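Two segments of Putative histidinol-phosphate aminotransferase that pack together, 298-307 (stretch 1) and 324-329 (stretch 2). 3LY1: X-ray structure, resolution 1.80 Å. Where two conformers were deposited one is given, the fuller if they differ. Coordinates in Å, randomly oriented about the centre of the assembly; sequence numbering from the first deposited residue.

Stretch 1 298-307: QLVVPLKDYQ
Stretch 2, residues 324-329: ADNWCR

Stretch 1 starts extended at Gln 298 (phi/psi -84/155) and Leu 299 (-125/149). It bends at Val 300 (-101/-17), is extended again at Val 301 (-97/162), then enters a helix at Leu 303. Pro 302 (-58/135) is the N-cap. Pro 302 O accepts from Tyr 306 N at 3.0 Å, and Leu 303 O accepts from Gln 307 N at 2.8 Å. Stretch 2 opens with a type I turn, Ala 324 to Trp 327, with Asp 325 at -71/-21 and Asn 326 at -107/28. The turn is closed by a weak bond from Trp 327 N to Ala 324 O, 3.3 Å. The chain then runs extended through Trp 327 (-129/152), Cys 328 (-131/146) and Arg 329 (-104/119). The axes of the helix and strand approach to 9.5 Å, with 37° between their N-to-C directions.

Gln 298 and Trp 327 form an antiparallel bridge, a non-hydrogen-bonded pair with CA to CA 4.3 Å. The direct hydrogen bond lies one residue along, from Leu 299 N to Asn 326 O, 2.8 Å and 154° at the hydrogen.

Both bridge side chains lie on the same face of the sheet. Trp 327 (chi1 m, chi2 71°) lays its flat indole under Gln 298. Gln 298 CB sits 3.9 Å from the centroid of the Trp 327 six-membered ring, 8° off the normal. Gln 298 N is 3.4 Å from Trp 327 CE3. With chi1 and chi2 both t, the glutamine runs on over the ring, bringing Gln 298 OE1 to 3.7 Å from Trp 327 CZ2. A long, flexible chain suits this broad surface, and Gln 298 stays partly exposed.

Cys 328 points toward stretch 1 and is the small bump in a buried hollow lined by Leu 299, Leu 303 and Tyr 306. Its chi1 is p. Leu 299 (m, t) places CD1 3.8 Å from Cys 328 SG. Leu 303 (t, p) places CD1 3.6 Å from Cys 328 CB, while its CD2 lies 3.7 Å from Trp 327 O. Tyr 306 (chi1 t, chi2 58°) brings CE2 to 4.0 Å from Cys 328 SG; the sulfur is oblique to the ring, 5.2 Å from its centroid.

At the turn, one water spans the gap. Water 1 accepts from Leu 303 N at 2.9 Å and is placed to donate to Asp 325 O, also at 2.9 Å, so it can link the helix start to the turn. Together the stretches bury 409 Å².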

ATOM      1  N   GLN A 298     -15.365 -18.863 -25.542  1.00 15.77           N
ATOM      2  CA  GLN A 298     -14.679 -20.035 -26.025  1.00 16.87           C
ATOM      3  C   GLN A 298     -13.945 -19.731 -27.318  1.00 16.44           C
ATOM      4  O   GLN A 298     -14.277 -18.776 -28.026  1.00 16.14           O
ATOM      5  CB  GLN A 298     -15.693 -21.171 -26.241  1.00 17.50           C
ATOM      6  CG  GLN A 298     -15.076 -22.551 -26.236  1.00 20.82           C
ATOM      7  CD  GLN A 298     -16.121 -23.662 -26.436  1.00 25.65           C
ATOM      8  OE1 GLN A 298     -17.240 -23.556 -25.965  1.00 28.23           O
ATOM      9  NE2 GLN A 298     -15.737 -24.718 -27.141  1.00 30.43           N
ATOM     10  N   LEU A 299     -12.905 -20.515 -27.580  1.00 17.29           N
ATOM     11  CA  LEU A 299     -12.164 -20.443 -28.831  1.00 17.20           C
ATOM     12  C   LEU A 299     -12.119 -21.806 -29.484  1.00 18.28           C
ATOM     13  O   LEU A 299     -12.102 -22.837 -28.787  1.00 18.13           O
ATOM     14  CB  LEU A 299     -10.740 -19.961 -28.598  1.00 17.14           C
ATOM     15  CG  LEU A 299     -10.604 -18.516 -28.147  1.00 16.07           C
ATOM     16  CD1 LEU A 299      -9.168 -18.193 -27.674  1.00 16.15           C
ATOM     17  CD2 LEU A 299     -11.069 -17.574 -29.295  1.00 15.34           C
ATOM     18  N   VAL A 300     -12.079 -21.810 -30.816  1.00 18.79           N
ATOM     19  CA  VAL A 300     -11.834 -23.026 -31.579  1.00 19.93           C
ATOM     20  C   VAL A 300     -10.372 -23.105 -32.080  1.00 20.17           C
ATOM     21  O   VAL A 300      -9.904 -24.188 -32.439  1.00 22.56           O
ATOM     22  CB  VAL A 300     -12.907 -23.240 -32.698  1.00 20.37           C
ATOM     23  CG1 VAL A 300     -14.285 -23.463 -32.040  1.00 22.42           C
ATOM     24  CG2 VAL A 300     -12.994 -22.086 -33.628  1.00 21.59           C
ATOM     25  N   VAL A 301      -9.655 -21.984 -32.087  1.00 19.35           N
ATOM     26  CA  VAL A 301      -8.215 -21.966 -32.380  1.00 18.79           C
ATOM     27  C   VAL A 301      -7.432 -21.948 -31.062  1.00 18.82           C
ATOM     28  O   VAL A 301      -8.005 -21.634 -30.014  1.00 18.90           O
ATOM     29  CB  VAL A 301      -7.840 -20.734 -33.213  1.00 18.29           C
ATOM     30  CG1 VAL A 301      -8.687 -20.695 -34.466  1.00 16.51           C
ATOM     31  CG2 VAL A 301      -8.012 -19.447 -32.388  1.00 17.13           C
ATOM     32  N   PRO A 302      -6.132 -22.309 -31.099  1.00 19.78           N
ATOM     33  CA  PRO A 302      -5.342 -22.213 -29.866  1.00 20.09           C
ATOM     34  C   PRO A 302      -5.318 -20.791 -29.265  1.00 19.50           C
ATOM     35  O   PRO A 302      -5.136 -19.782 -29.984  1.00 19.86           O
ATOM     36  CB  PRO A 302      -3.934 -22.687 -30.297  1.00 20.34           C
ATOM     37  CG  PRO A 302      -4.198 -23.629 -31.492  1.00 20.88           C
ATOM     38  CD  PRO A 302      -5.376 -22.957 -32.196  1.00 20.35           C
ATOM     39  N   LEU A 303      -5.514 -20.721 -27.949  1.00 19.69           N
ATOM     40  CA  LEU A 303      -5.541 -19.438 -27.234  1.00 18.84           C
ATOM     41  C   LEU A 303      -4.279 -18.672 -27.550  1.00 18.70           C
ATOM     42  O   LEU A 303      -4.341 -17.517 -27.858  1.00 18.16           O
ATOM     43  CB  LEU A 303      -5.692 -19.673 -25.722  1.00 18.89           C
ATOM     44  CG  LEU A 303      -5.589 -18.435 -24.809  1.00 19.02           C
ATOM     45  CD1 LEU A 303      -6.664 -17.368 -25.125  1.00 18.82           C
ATOM     46  CD2 LEU A 303      -5.622 -18.890 -23.321  1.00 19.88           C
ATOM     47  N   LYS A 304      -3.127 -19.346 -27.529  1.00 19.80           N
ATOM     48  CA  LYS A 304      -1.845 -18.649 -27.711  1.00 20.97           C
ATOM     49  C   LYS A 304      -1.717 -18.033 -29.087  1.00 20.42           C
ATOM     50  O   LYS A 304      -1.182 -16.935 -29.231  1.00 19.29           O
ATOM     51  CB  LYS A 304      -0.669 -19.609 -27.453  1.00 22.55           C
ATOM     52  CG  LYS A 304       0.727 -18.972 -27.609  1.00 27.14           C
ATOM     53  CD  LYS A 304       1.011 -18.028 -26.433  1.00 33.04           C
ATOM     54  CE  LYS A 304       2.443 -17.456 -26.437  1.00 35.65           C
ATOM     55  NZ  LYS A 304       2.660 -16.703 -25.139  1.00 37.19           N
ATOM     56  N   ASP A 305      -2.210 -18.739 -30.103  1.00 20.17           N
ATOM     57  CA  ASP A 305      -2.236 -18.171 -31.473  1.00 20.10           C
ATOM     58  C   ASP A 305      -3.144 -16.925 -31.512  1.00 18.98           C
ATOM     59  O   ASP A 305      -2.797 -15.896 -32.083  1.00 18.32           O
ATOM     60  CB  ASP A 305      -2.746 -19.186 -32.503  1.00 20.23           C
ATOM     61  CG  ASP A 305      -1.847 -20.406 -32.629  1.00 23.34           C
ATOM     62  OD1 ASP A 305      -0.791 -20.450 -31.962  1.00 26.39           O
ATOM     63  OD2 ASP A 305      -2.224 -21.321 -33.390  1.00 27.10           O
ATOM     64  N   TYR A 306      -4.311 -17.043 -30.902  1.00 18.67           N
ATOM     65  CA  TYR A 306      -5.257 -15.948 -30.897  1.00 17.70           C
ATOM     66  C   TYR A 306      -4.696 -14.723 -30.149  1.00 17.80           C
ATOM     67  O   TYR A 306      -4.822 -13.573 -30.614  1.00 16.23           O
ATOM     68  CB  TYR A 306      -6.568 -16.420 -30.293  1.00 18.38           C
ATOM     69  CG  TYR A 306      -7.662 -15.377 -30.342  1.00 15.88           C
ATOM     70  CD1 TYR A 306      -8.078 -14.836 -31.557  1.00 13.98           C
ATOM     71  CD2 TYR A 306      -8.261 -14.898 -29.178  1.00 18.96           C
ATOM     72  CE1 TYR A 306      -9.067 -13.882 -31.614  1.00 13.68           C
ATOM     73  CE2 TYR A 306      -9.282 -13.915 -29.236  1.00 15.00           C
ATOM     74  CZ  TYR A 306      -9.673 -13.417 -30.470  1.00 14.31           C
ATOM     75  OH  TYR A 306     -10.658 -12.436 -30.592  1.00 13.98           O
ATOM     76  N   GLN A 307      -4.038 -14.970 -29.015  1.00 17.91           N
ATOM     77  CA  GLN A 307      -3.426 -13.882 -28.247  1.00 17.62           C
ATOM     78  C   GLN A 307      -2.351 -13.187 -29.097  1.00 18.51           C
ATOM     79  O   GLN A 307      -2.230 -11.954 -29.068  1.00 18.49           O
ATOM     80  CB  GLN A 307      -2.790 -14.385 -26.937  1.00 18.47           C
ATOM     81  CG  GLN A 307      -3.774 -14.843 -25.846  1.00 15.45           C
ATOM     82  CD  GLN A 307      -3.086 -15.567 -24.751  1.00 18.16           C
ATOM     83  OE1 GLN A 307      -2.134 -16.293 -25.018  1.00 17.56           O
ATOM     84  NE2 GLN A 307      -3.547 -15.388 -23.491  1.00 14.05           N
ATOM     85  N   ALA A 324      -9.337 -23.685 -17.874  1.00 20.29           N
ATOM     86  CA  ALA A 324     -10.204 -23.371 -19.019  1.00 19.70           C
ATOM     87  C   ALA A 324      -9.324 -23.013 -20.209  1.00 19.85           C
ATOM     88  O   ALA A 324      -9.263 -21.855 -20.641  1.00 18.61           O
ATOM     89  CB  ALA A 324     -11.128 -22.237 -18.683  1.00 18.43           C
ATOM     90  N   ASP A 325      -8.637 -24.013 -20.748  1.00 19.62           N
ATOM     91  CA  ASP A 325      -7.545 -23.768 -21.684  1.00 20.39           C
ATOM     92  C   ASP A 325      -7.992 -23.268 -23.052  1.00 19.82           C
ATOM     93  O   ASP A 325      -7.175 -22.738 -23.786  1.00 19.64           O
ATOM     94  CB  ASP A 325      -6.699 -25.032 -21.895  1.00 21.29           C
ATOM     95  CG  ASP A 325      -6.105 -25.571 -20.588  1.00 23.83           C
ATOM     96  OD1 ASP A 325      -5.769 -24.765 -19.692  1.00 27.14           O
ATOM     97  OD2 ASP A 325      -5.986 -26.811 -20.482  1.00 28.56           O
ATOM     98  N   ASN A 326      -9.250 -23.500 -23.399  1.00 19.64           N
ATOM     99  CA  ASN A 326      -9.766 -23.125 -24.718  0.50 19.65           C
ATOM    100  C   ASN A 326     -10.707 -21.914 -24.628  1.00 19.23           C
ATOM    101  O   ASN A 326     -11.610 -21.753 -25.462  1.00 18.35           O
ATOM    102  CB  ASN A 326     -10.471 -24.322 -25.394  0.50 19.94           C
ATOM    103  CG  ASN A 326      -9.539 -25.519 -25.642  0.50 21.10           C
ATOM    104  OD1 ASN A 326      -8.319 -25.418 -25.524  0.50 21.77           O
ATOM    105  ND2 ASN A 326     -10.130 -26.660 -25.989  0.50 20.11           N
ATOM    106  N   TRP A 327     -10.481 -21.069 -23.616  1.00 17.60           N
ATOM    107  CA  TRP A 327     -11.325 -19.881 -23.337  1.00 17.27           C
ATOM    108  C   TRP A 327     -10.430 -18.668 -23.203  1.00 17.20           C
ATOM    109  O   TRP A 327      -9.240 -18.804 -22.837  1.00 17.37           O
ATOM    110  CB  TRP A 327     -12.146 -20.082 -22.055  1.00 17.00           C
ATOM    111  CG  TRP A 327     -13.234 -21.114 -22.209  1.00 17.63           C
ATOM    112  CD1 TRP A 327     -13.065 -22.473 -22.326  1.00 18.32           C
ATOM    113  CD2 TRP A 327     -14.642 -20.881 -22.298  1.00 17.57           C
ATOM    114  NE1 TRP A 327     -14.285 -23.088 -22.466  1.00 19.14           N
ATOM    115  CE2 TRP A 327     -15.265 -22.133 -22.459  1.00 16.76           C
ATOM    116  CE3 TRP A 327     -15.442 -19.739 -22.242  1.00 14.32           C
ATOM    117  CZ2 TRP A 327     -16.636 -22.262 -22.581  1.00 17.86           C
ATOM    118  CZ3 TRP A 327     -16.807 -19.871 -22.372  1.00 18.07           C
ATOM    119  CH2 TRP A 327     -17.393 -21.134 -22.530  1.00 15.55           C
ATOM    120  N   CYS A 328     -10.973 -17.505 -23.521  1.00 16.87           N
ATOM    121  CA  CYS A 328     -10.262 -16.256 -23.338  1.00 17.54           C
ATOM    122  C   CYS A 328     -11.134 -15.221 -22.607  1.00 16.54           C
ATOM    123  O   CYS A 328     -12.355 -15.163 -22.774  1.00 15.51           O
ATOM    124  CB  CYS A 328      -9.755 -15.676 -24.671  1.00 18.19           C
ATOM    125  SG  CYS A 328     -11.021 -15.383 -25.904  1.00 20.53           S
ATOM    126  N   ARG A 329     -10.477 -14.407 -21.794  1.00 16.01           N
ATOM    127  CA  ARG A 329     -11.133 -13.347 -21.090  1.00 15.23           C
ATOM    128  C   ARG A 329     -10.781 -12.067 -21.803  1.00 16.15           C
ATOM    129  O   ARG A 329      -9.585 -11.710 -21.931  1.00 16.16           O
ATOM    130  CB  ARG A 329     -10.657 -13.271 -19.624  1.00 16.26           C
ATOM    131  CG  ARG A 329     -11.533 -12.278 -18.815  1.00 14.64           C
ATOM    132  CD  ARG A 329     -10.895 -11.918 -17.448  1.00 15.47           C
ATOM    133  NE  ARG A 329      -9.685 -11.122 -17.667  1.00 13.54           N
ATOM    134  CZ  ARG A 329      -8.767 -10.877 -16.751  1.00 15.51           C
ATOM    135  NH1 ARG A 329      -8.881 -11.397 -15.533  1.00 15.85           N
ATOM    136  NH2 ARG A 329      -7.710 -10.142 -17.070  1.00 13.31           N
TER
HETATM  137  O   HOH W   1      -6.205 -23.129 -26.484  1.00 17.56           O